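Local coordinates for glycerol-3-phosphate dehydrogenase [NAD(+)] 1 (Saccharomyces cerevisiae, PDB 4FGW), which catalyses the NAD-dependent interconversion of dihydroxyacetone phosphate and sn-glycerol 3-phosphate, and so drives glycerol accumulation under hyperosmotic stress, at residues E191-T196 against Y226-V231. Residues are numbered along the deposited sequence; the frame is centred on the assembly and turned at random.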
loop_
_atom_site.group_PDB
_atom_site.type_symbol
_atom_site.label_atom_id
_atom_site.label_comp_id
_atom_site.label_asym_id
_atom_site.label_seq_id
_atom_site.Cartn_x
_atom_site.Cartn_y
_atom_site.Cartn_z
ATOM N N GLU A 191 3.332 -22.839 -7.285
ATOM C CA GLU A 191 2.159 -22.344 -8.010
ATOM C C GLU A 191 1.160 -21.624 -7.101
ATOM O O GLU A 191 -0.047 -21.637 -7.360
ATOM C CB GLU A 191 1.524 -23.420 -8.914
ATOM C CG GLU A 191 2.476 -23.928 -9.983
ATOM C CD GLU A 191 1.936 -24.933 -10.981
ATOM O OE1 GLU A 191 0.756 -25.338 -10.858
ATOM O OE2 GLU A 191 2.703 -25.318 -11.892
ATOM N N HIS A 192 1.680 -20.985 -6.031
ATOM C CA HIS A 192 0.896 -20.166 -5.107
ATOM C C HIS A 192 0.709 -18.825 -5.812
ATOM O O HIS A 192 1.691 -18.227 -6.264
ATOM C CB HIS A 192 1.631 -19.973 -3.768
ATOM C CG HIS A 192 1.711 -21.192 -2.898
ATOM N ND1 HIS A 192 1.302 -22.439 -3.343
ATOM C CD2 HIS A 192 2.179 -21.314 -1.634
ATOM C CE1 HIS A 192 1.526 -23.270 -2.338
ATOM N NE2 HIS A 192 2.048 -22.637 -1.287
ATOM N N TRP A 193 -0.546 -18.394 -5.972
ATOM C CA TRP A 193 -0.858 -17.166 -6.691
ATOM C C TRP A 193 -0.177 -15.876 -6.192
ATOM O O TRP A 193 -0.268 -15.509 -5.021
ATOM C CB TRP A 193 -2.371 -16.985 -6.896
ATOM C CG TRP A 193 -2.701 -15.757 -7.684
ATOM C CD1 TRP A 193 -2.557 -15.583 -9.029
ATOM C CD2 TRP A 193 -3.117 -14.489 -7.157
ATOM N NE1 TRP A 193 -2.914 -14.302 -9.381
ATOM C CE2 TRP A 193 -3.271 -13.610 -8.250
ATOM C CE3 TRP A 193 -3.414 -14.019 -5.863
ATOM C CZ2 TRP A 193 -3.718 -12.291 -8.095
ATOM C CZ3 TRP A 193 -3.862 -12.713 -5.709
ATOM C CH2 TRP A 193 -4.026 -11.869 -6.819
ATOM N N SER A 194 0.482 -15.195 -7.121
ATOM C CA SER A 194 1.146 -13.911 -6.937
ATOM C C SER A 194 1.175 -13.195 -8.292
ATOM O O SER A 194 0.649 -13.717 -9.285
ATOM C CB SER A 194 2.555 -14.073 -6.359
ATOM O OG SER A 194 3.427 -14.798 -7.212
ATOM N N GLU A 195 1.757 -11.985 -8.323
ATOM C CA GLU A 195 1.853 -11.186 -9.532
ATOM C C GLU A 195 3.281 -10.729 -9.769
ATOM O O GLU A 195 4.126 -10.782 -8.864
ATOM C CB GLU A 195 0.962 -9.935 -9.426
ATOM C CG GLU A 195 -0.525 -10.184 -9.230
ATOM C CD GLU A 195 -1.345 -8.909 -9.176
ATOM O OE1 GLU A 195 -2.382 -8.841 -9.871
ATOM O OE2 GLU A 195 -0.936 -7.967 -8.464
ATOM N N THR A 196 3.526 -10.227 -10.991
ATOM C CA THR A 196 4.772 -9.584 -11.382
ATOM C C THR A 196 4.522 -8.541 -12.456
ATOM O O THR A 196 3.553 -8.638 -13.218
ATOM C CB THR A 196 5.902 -10.583 -11.746
ATOM O OG1 THR A 196 7.148 -9.958 -11.462
ATOM C CG2 THR A 196 5.884 -11.012 -13.222
ATOM N N TYR A 226 -1.462 -18.820 -12.133
ATOM C CA TYR A 226 -0.924 -18.657 -10.779
ATOM C C TYR A 226 0.118 -17.515 -10.693
ATOM O O TYR A 226 0.670 -17.265 -9.622
ATOM C CB TYR A 226 -0.301 -19.989 -10.297
ATOM C CG TYR A 226 0.896 -20.447 -11.111
ATOM C CD1 TYR A 226 2.180 -19.991 -10.818
ATOM C CD2 TYR A 226 0.749 -21.359 -12.153
ATOM C CE1 TYR A 226 3.284 -20.411 -11.559
ATOM C CE2 TYR A 226 1.848 -21.792 -12.897
ATOM C CZ TYR A 226 3.115 -21.317 -12.595
ATOM O OH TYR A 226 4.204 -21.735 -13.324
ATOM N N PHE A 227 0.431 -16.871 -11.818
ATOM C CA PHE A 227 1.448 -15.815 -11.871
ATOM C C PHE A 227 0.997 -14.731 -12.838
ATOM O O PHE A 227 1.325 -14.788 -14.034
ATOM C CB PHE A 227 2.799 -16.436 -12.304
ATOM C CG PHE A 227 4.043 -15.595 -12.155
ATOM C CD1 PHE A 227 4.394 -15.052 -10.919
ATOM C CD2 PHE A 227 4.922 -15.434 -13.220
ATOM C CE1 PHE A 227 5.580 -14.330 -10.767
ATOM C CE2 PHE A 227 6.110 -14.720 -13.062
ATOM C CZ PHE A 227 6.438 -14.187 -11.832
ATOM N N HIS A 228 0.206 -13.765 -12.325
ATOM C CA HIS A 228 -0.341 -12.675 -13.133
ATOM C C HIS A 228 0.743 -11.696 -13.572
ATOM O O HIS A 228 1.536 -11.237 -12.751
ATOM C CB HIS A 228 -1.494 -11.961 -12.409
ATOM C CG HIS A 228 -2.786 -12.725 -12.377
ATOM N ND1 HIS A 228 -2.853 -14.060 -12.727
ATOM C CD2 HIS A 228 -4.018 -12.307 -12.023
ATOM C CE1 HIS A 228 -4.122 -14.405 -12.589
ATOM N NE2 HIS A 228 -4.858 -13.384 -12.160
ATOM N N VAL A 229 0.786 -11.410 -14.882
ATOM C CA VAL A 229 1.781 -10.529 -15.472
ATOM C C VAL A 229 1.156 -9.273 -16.058
ATOM O O VAL A 229 0.179 -9.350 -16.804
ATOM C CB VAL A 229 2.686 -11.300 -16.495
ATOM C CG1 VAL A 229 3.543 -10.364 -17.342
ATOM C CG2 VAL A 229 3.570 -12.317 -15.778
ATOM N N SER A 230 1.735 -8.116 -15.712
ATOM C CA SER A 230 1.365 -6.819 -16.271
ATOM C C SER A 230 2.608 -6.316 -17.010
ATOM O O SER A 230 3.680 -6.230 -16.411
ATOM C CB SER A 230 0.956 -5.849 -15.171
ATOM O OG SER A 230 0.841 -4.534 -15.688
ATOM N N VAL A 231 2.478 -6.047 -18.313
ATOM C CA VAL A 231 3.584 -5.584 -19.154
ATOM C C VAL A 231 3.492 -4.079 -19.397
ATOM O O VAL A 231 2.472 -3.584 -19.879
ATOM C CB VAL A 231 3.765 -6.381 -20.476
ATOM C CG1 VAL A 231 5.145 -6.122 -21.081
ATOM C CG2 VAL A 231 3.554 -7.873 -20.258
HETATM O O HOH W 1 2.943 -17.126 -8.252
#
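S194, E195 and T196 pair in parallel with F227, H228 and V229. Strands 194-199 and 227-232 and helix 215-222 between them form a beta-alpha-beta unit at one end of the Rossmann-type sheet. Four backbone hydrogen bonds join the segments: S194 N to Y226 O, H228 N to S194 O, T196 N to H228 O (2.8 Å), and S230 N to T196 O. A water ties H192 O, S194 OG and Y226 O together, so Y226 O accepts from both this water and S194 N.

Before the strands, E191 ends helix 185-189 in a Schellman motif. Its CG makes a CH-pi contact over the middle of the Y226 ring, 3.6 Å from the centroid. The carboxylate stacks on the ring, planes 11° apart, while OE2 salt-bridges K51. Y226 OH hydrogen-bonds E55 of helix 44-59. An alanine at Y226 would probably leave the E191 chain without its aromatic support and E55 without this hydroxyl partner.

On the sheet face that carries S194, T196, F227 and V229, F227 CZ packs against T196 CG2 at 3.5 Å. S194 OG lies at the edge of the same phenyl ring. F227 also touches W45, which probably binds NAD, as in related enzymes.

W193 and H228 make an edge-to-face pair, centroids 4.4 Å apart and planes at 78°. E195 CG packs on H228 CB, while E195 OE2 salt-bridges R270 of the second subunit. H228 NE2 hydrogen-bonds P380 O of that subunit. W193 CG is anti to the backbone N (chi1 -178°), which starts the indole off toward H228. The indole NE1 sits 3.2 Å above the centre of the imidazole face.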